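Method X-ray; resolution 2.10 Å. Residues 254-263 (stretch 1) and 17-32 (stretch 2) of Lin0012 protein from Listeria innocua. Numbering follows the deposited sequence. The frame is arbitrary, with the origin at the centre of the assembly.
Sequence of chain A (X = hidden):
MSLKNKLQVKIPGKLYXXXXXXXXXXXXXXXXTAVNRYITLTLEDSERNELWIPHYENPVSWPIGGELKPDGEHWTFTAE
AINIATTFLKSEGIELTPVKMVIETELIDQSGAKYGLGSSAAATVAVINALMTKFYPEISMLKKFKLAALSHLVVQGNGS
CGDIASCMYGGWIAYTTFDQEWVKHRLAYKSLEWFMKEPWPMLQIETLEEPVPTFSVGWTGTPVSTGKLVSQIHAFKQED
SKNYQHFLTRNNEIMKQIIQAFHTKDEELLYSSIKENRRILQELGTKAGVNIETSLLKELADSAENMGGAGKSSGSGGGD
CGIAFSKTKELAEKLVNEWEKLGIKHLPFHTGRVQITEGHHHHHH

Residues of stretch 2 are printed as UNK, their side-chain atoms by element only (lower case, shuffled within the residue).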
# COMPACT_ATOMS: atom_id res chain seq x y z
N ILE A 254 -2.29 10.89 -50.44
CA ILE A 254 -2.43 12.33 -50.23
C ILE A 254 -1.11 13.01 -49.83
O ILE A 254 -0.79 14.10 -50.31
CB ILE A 254 -3.51 12.63 -49.17
CG1 ILE A 254 -4.86 12.07 -49.64
CG2 ILE A 254 -3.62 14.13 -48.91
CD1 ILE A 254 -5.99 12.19 -48.64
N MSE A 255 -0.36 12.37 -48.93
CA MSE A 255 0.91 12.93 -48.47
C MSE A 255 1.88 13.11 -49.64
O MSE A 255 2.57 14.12 -49.74
CB MSE A 255 1.55 12.02 -47.42
CG MSE A 255 0.85 12.04 -46.08
SE MSE A 255 0.62 13.85 -45.41
CE MSE A 255 -1.28 13.98 -45.67
N LYS A 256 1.92 12.11 -50.51
CA LYS A 256 2.79 12.16 -51.68
C LYS A 256 2.42 13.39 -52.50
O LYS A 256 3.30 14.14 -52.93
CB LYS A 256 2.60 10.88 -52.51
CG LYS A 256 3.59 10.73 -53.66
CD LYS A 256 3.49 9.34 -54.28
CE LYS A 256 3.84 8.25 -53.27
NZ LYS A 256 5.23 8.40 -52.72
N GLN A 257 1.12 13.61 -52.69
CA GLN A 257 0.62 14.75 -53.44
C GLN A 257 0.99 16.08 -52.81
O GLN A 257 1.54 16.98 -53.46
CB GLN A 257 -0.91 14.68 -53.55
CG GLN A 257 -1.44 13.65 -54.54
CD GLN A 257 -2.94 13.44 -54.39
OE1 GLN A 257 -3.70 14.41 -54.27
NE2 GLN A 257 -3.37 12.19 -54.41
N ILE A 258 0.68 16.22 -51.52
CA ILE A 258 0.97 17.46 -50.83
C ILE A 258 2.47 17.76 -50.82
O ILE A 258 2.87 18.92 -50.94
CB ILE A 258 0.39 17.43 -49.38
CG1 ILE A 258 0.34 18.84 -48.80
CG2 ILE A 258 1.22 16.51 -48.49
CD1 ILE A 258 -0.53 18.97 -47.56
N ILE A 259 3.30 16.73 -50.71
CA ILE A 259 4.75 16.96 -50.73
C ILE A 259 5.12 17.50 -52.12
O ILE A 259 5.96 18.39 -52.25
CB ILE A 259 5.54 15.67 -50.44
CG1 ILE A 259 5.43 15.33 -48.94
CG2 ILE A 259 7.01 15.85 -50.82
CD1 ILE A 259 6.17 14.08 -48.53
N GLN A 260 4.48 16.96 -53.15
CA GLN A 260 4.71 17.41 -54.52
C GLN A 260 4.31 18.88 -54.59
O GLN A 260 5.05 19.72 -55.10
CB GLN A 260 3.85 16.60 -55.49
CG GLN A 260 3.98 16.98 -56.96
CD GLN A 260 3.01 16.22 -57.83
OE1 GLN A 260 2.88 15.00 -57.71
NE2 GLN A 260 2.32 16.93 -58.71
N ALA A 261 3.13 19.19 -54.05
CA ALA A 261 2.61 20.55 -54.05
C ALA A 261 3.61 21.53 -53.42
O ALA A 261 3.77 22.65 -53.89
CB ALA A 261 1.28 20.61 -53.29
N PHE A 262 4.26 21.09 -52.34
CA PHE A 262 5.24 21.93 -51.66
C PHE A 262 6.47 22.11 -52.54
O PHE A 262 6.91 23.23 -52.78
CB PHE A 262 5.65 21.28 -50.33
CG PHE A 262 4.93 21.83 -49.12
CD1 PHE A 262 5.51 22.82 -48.34
CD2 PHE A 262 3.67 21.34 -48.76
CE1 PHE A 262 4.86 23.33 -47.22
CE2 PHE A 262 3.00 21.84 -47.64
CZ PHE A 262 3.60 22.83 -46.87
N HIS A 263 7.02 21.00 -53.01
CA HIS A 263 8.20 21.03 -53.87
C HIS A 263 7.99 21.89 -55.11
O HIS A 263 8.86 22.67 -55.49
CB HIS A 263 8.57 19.61 -54.30
CG HIS A 263 9.21 18.79 -53.22
ND1 HIS A 263 9.32 17.42 -53.30
CD2 HIS A 263 9.80 19.15 -52.06
CE1 HIS A 263 9.96 16.97 -52.23
NE2 HIS A 263 10.26 18.00 -51.47
N UNK A 17 -0.09 19.88 -40.21
CA UNK A 17 -0.78 20.45 -41.36
C UNK A 17 -1.50 19.35 -42.14
O UNK A 17 -2.57 19.57 -42.68
c UNK A 17 0.86 22.34 -41.56
c UNK A 17 -0.53 21.69 -43.54
c UNK A 17 0.20 21.18 -42.30
N UNK A 18 -0.90 18.16 -42.16
CA UNK A 18 -1.46 17.01 -42.87
C UNK A 18 -0.79 15.72 -42.41
O UNK A 18 0.35 15.73 -41.96
c UNK A 18 -1.27 17.19 -44.38
N UNK A 19 -1.50 14.61 -42.53
CA UNK A 19 -0.93 13.32 -42.16
C UNK A 19 -1.13 12.87 -40.72
O UNK A 19 -0.58 11.84 -40.32
N UNK A 20 -1.92 13.62 -39.95
CA UNK A 20 -2.17 13.26 -38.56
C UNK A 20 -2.81 11.88 -38.41
O UNK A 20 -3.59 11.45 -39.27
c UNK A 20 -3.06 14.29 -37.87
c UNK A 20 -3.30 16.57 -38.90
c UNK A 20 -2.54 15.70 -37.91
o UNK A 20 -3.41 16.17 -40.07
o UNK A 20 -3.78 17.65 -38.50
N UNK A 21 -2.49 11.22 -37.30
CA UNK A 21 -2.97 9.89 -36.96
C UNK A 21 -2.19 8.82 -37.69
O UNK A 21 -1.62 7.93 -37.06
o UNK A 21 -7.47 12.20 -33.03
c UNK A 21 -4.48 9.77 -37.23
c UNK A 21 -5.48 9.75 -34.90
c UNK A 21 -6.76 11.60 -34.06
c UNK A 21 -5.31 10.40 -36.13
c UNK A 21 -5.89 11.66 -36.30
c UNK A 21 -6.62 12.26 -35.27
c UNK A 21 -6.20 10.35 -33.87
N UNK A 22 -2.13 8.92 -39.01
CA UNK A 22 -1.39 7.94 -39.80
C UNK A 22 0.09 8.05 -39.46
O UNK A 22 0.82 7.06 -39.45
c UNK A 22 -1.61 8.20 -41.29
N UNK A 23 0.52 9.27 -39.16
CA UNK A 23 1.91 9.53 -38.85
C UNK A 23 2.45 8.72 -37.67
O UNK A 23 3.66 8.55 -37.55
c UNK A 23 2.15 11.05 -38.60
c UNK A 23 3.63 11.35 -38.64
c UNK A 23 1.52 11.49 -37.28
N UNK A 24 1.57 8.20 -36.81
CA UNK A 24 2.05 7.40 -35.69
C UNK A 24 2.65 6.10 -36.21
O UNK A 24 3.49 5.49 -35.56
c UNK A 24 -0.08 6.09 -35.28
c UNK A 24 0.22 8.35 -34.24
c UNK A 24 0.92 7.07 -34.67
N UNK A 25 2.23 5.69 -37.40
CA UNK A 25 2.75 4.46 -38.01
C UNK A 25 4.16 4.70 -38.52
O UNK A 25 4.45 5.74 -39.12
c UNK A 25 0.40 3.71 -38.80
o UNK A 25 -0.74 2.66 -37.00
c UNK A 25 0.28 2.66 -37.71
c UNK A 25 1.85 4.02 -39.18
o UNK A 25 1.20 1.82 -37.57
N UNK A 26 5.04 3.74 -38.28
CA UNK A 26 6.43 3.84 -38.70
C UNK A 26 6.54 4.13 -40.20
O UNK A 26 5.73 3.65 -40.99
o UNK A 26 7.13 2.26 -36.99
c UNK A 26 7.18 2.54 -38.38
N UNK A 27 7.53 4.92 -40.58
CA UNK A 27 7.72 5.22 -41.98
C UNK A 27 6.67 6.10 -42.63
O UNK A 27 6.79 6.42 -43.81
N UNK A 28 5.64 6.49 -41.89
CA UNK A 28 4.62 7.35 -42.46
C UNK A 28 5.03 8.81 -42.33
O UNK A 28 5.80 9.18 -41.43
n UNK A 28 1.31 4.31 -43.21
c UNK A 28 2.60 5.84 -42.32
n UNK A 28 3.14 4.59 -42.14
c UNK A 28 3.26 7.09 -41.82
c UNK A 28 2.35 3.68 -42.69
c UNK A 28 1.44 5.66 -42.99
N UNK A 29 4.51 9.65 -43.21
CA UNK A 29 4.89 11.05 -43.22
C UNK A 29 3.80 12.08 -42.95
O UNK A 29 2.65 11.92 -43.35
c UNK A 29 5.56 11.40 -44.57
o UNK A 29 6.62 10.47 -44.84
c UNK A 29 6.15 12.80 -44.53
N UNK A 30 4.20 13.15 -42.27
CA UNK A 30 3.29 14.25 -41.98
C UNK A 30 3.99 15.56 -42.27
O UNK A 30 5.22 15.63 -42.29
c UNK A 30 2.85 14.22 -40.51
N UNK A 31 3.19 16.60 -42.52
CA UNK A 31 3.71 17.93 -42.78
C UNK A 31 3.41 18.75 -41.52
O UNK A 31 2.34 18.63 -40.95
c UNK A 31 4.58 17.63 -45.69
c UNK A 31 3.14 17.77 -45.23
c UNK A 31 2.97 18.61 -43.95
c UNK A 31 3.50 20.03 -44.14
N UNK A 32 4.37 19.56 -41.07
CA UNK A 32 4.15 20.39 -39.89
C UNK A 32 4.83 21.72 -40.06
O UNK A 32 5.80 21.85 -40.81
c UNK A 32 5.25 17.34 -38.40
c UNK A 32 3.99 18.52 -36.57
c UNK A 32 4.71 19.75 -38.62
c UNK A 32 4.21 18.41 -38.09

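Position 17 has three side-chain carbons, one carrying the other two; it points toward the helix without reaching contact distance, and is Val 17. Position 18 has a single side-chain carbon, a CB 3.5 Å from Met 255 CE and 3.7 Å from Ile 258 CD1: Ala 18. Position 19 has no side-chain atoms. Its phi of 91° and psi of 6° would jam a CB against the preceding carbonyl, and an ideal CB would also lie 2.7 Å from the backbone O of position 29, so the residue is Gly 19; its N sits 3.2 Å from Met 255 CE.

Position 20 carries three carbons, the last with two oxygens, both hydrogen-bonded elsewhere in the structure: Glu 20. At position 21, one carbon leads to a six-carbon ring bearing an oxygen, which identifies Tyr 21, out of reach of the helix. A lone carbon at position 22 gives Ala 22. Positions 23 and 24 each have one carbon carrying two more, the pattern of Val 23 and Val 24. Position 25 repeats the chain of three carbons ending in two oxygens and is Glu 25. Position 26 has one carbon and one oxygen, Ser 26, and position 27, bare and with a positive phi of 69°, is Gly 27. Position 28 bears a five-membered ring of three carbons and two nitrogens: His 28. It closes a type II turn begun at Glu 25, and its ND1 donates to Ser 26 O at 3.0 Å.

Position 29 returns to strand, its first carbon bearing an oxygen and a methyl, the latter 4.2 Å from Ile 259 CD1; this is Thr 29. A single carbon turned away from the helix makes position 30 Ala 30. Position 31 has four carbons forked at the first, one arm two carbons long, and meets Ile 258, Ile 259 and Phe 262: Ile 31. Position 32, with four carbons forked at the second and pointing away, is Leu 32.

No hydrogen bond crosses between the stretches; the contact is largely apolar packing. Ile 31 N bonds Ala 18 O at 3.0 Å, joining the two strands that face the helix. Ile 31 CG1 lies 4.0 Å from Ile 258 CG2, its CD1 4.1 Å from Ile 259 CG1, and its CG2 3.9 Å from Phe 262 CZ. Selenomethionine Met 255 packs against backbone as well, with CG 3.3 Å from Thr 29 O.

Stretch 2 17-32: VAGEYAVVESGHTAIL
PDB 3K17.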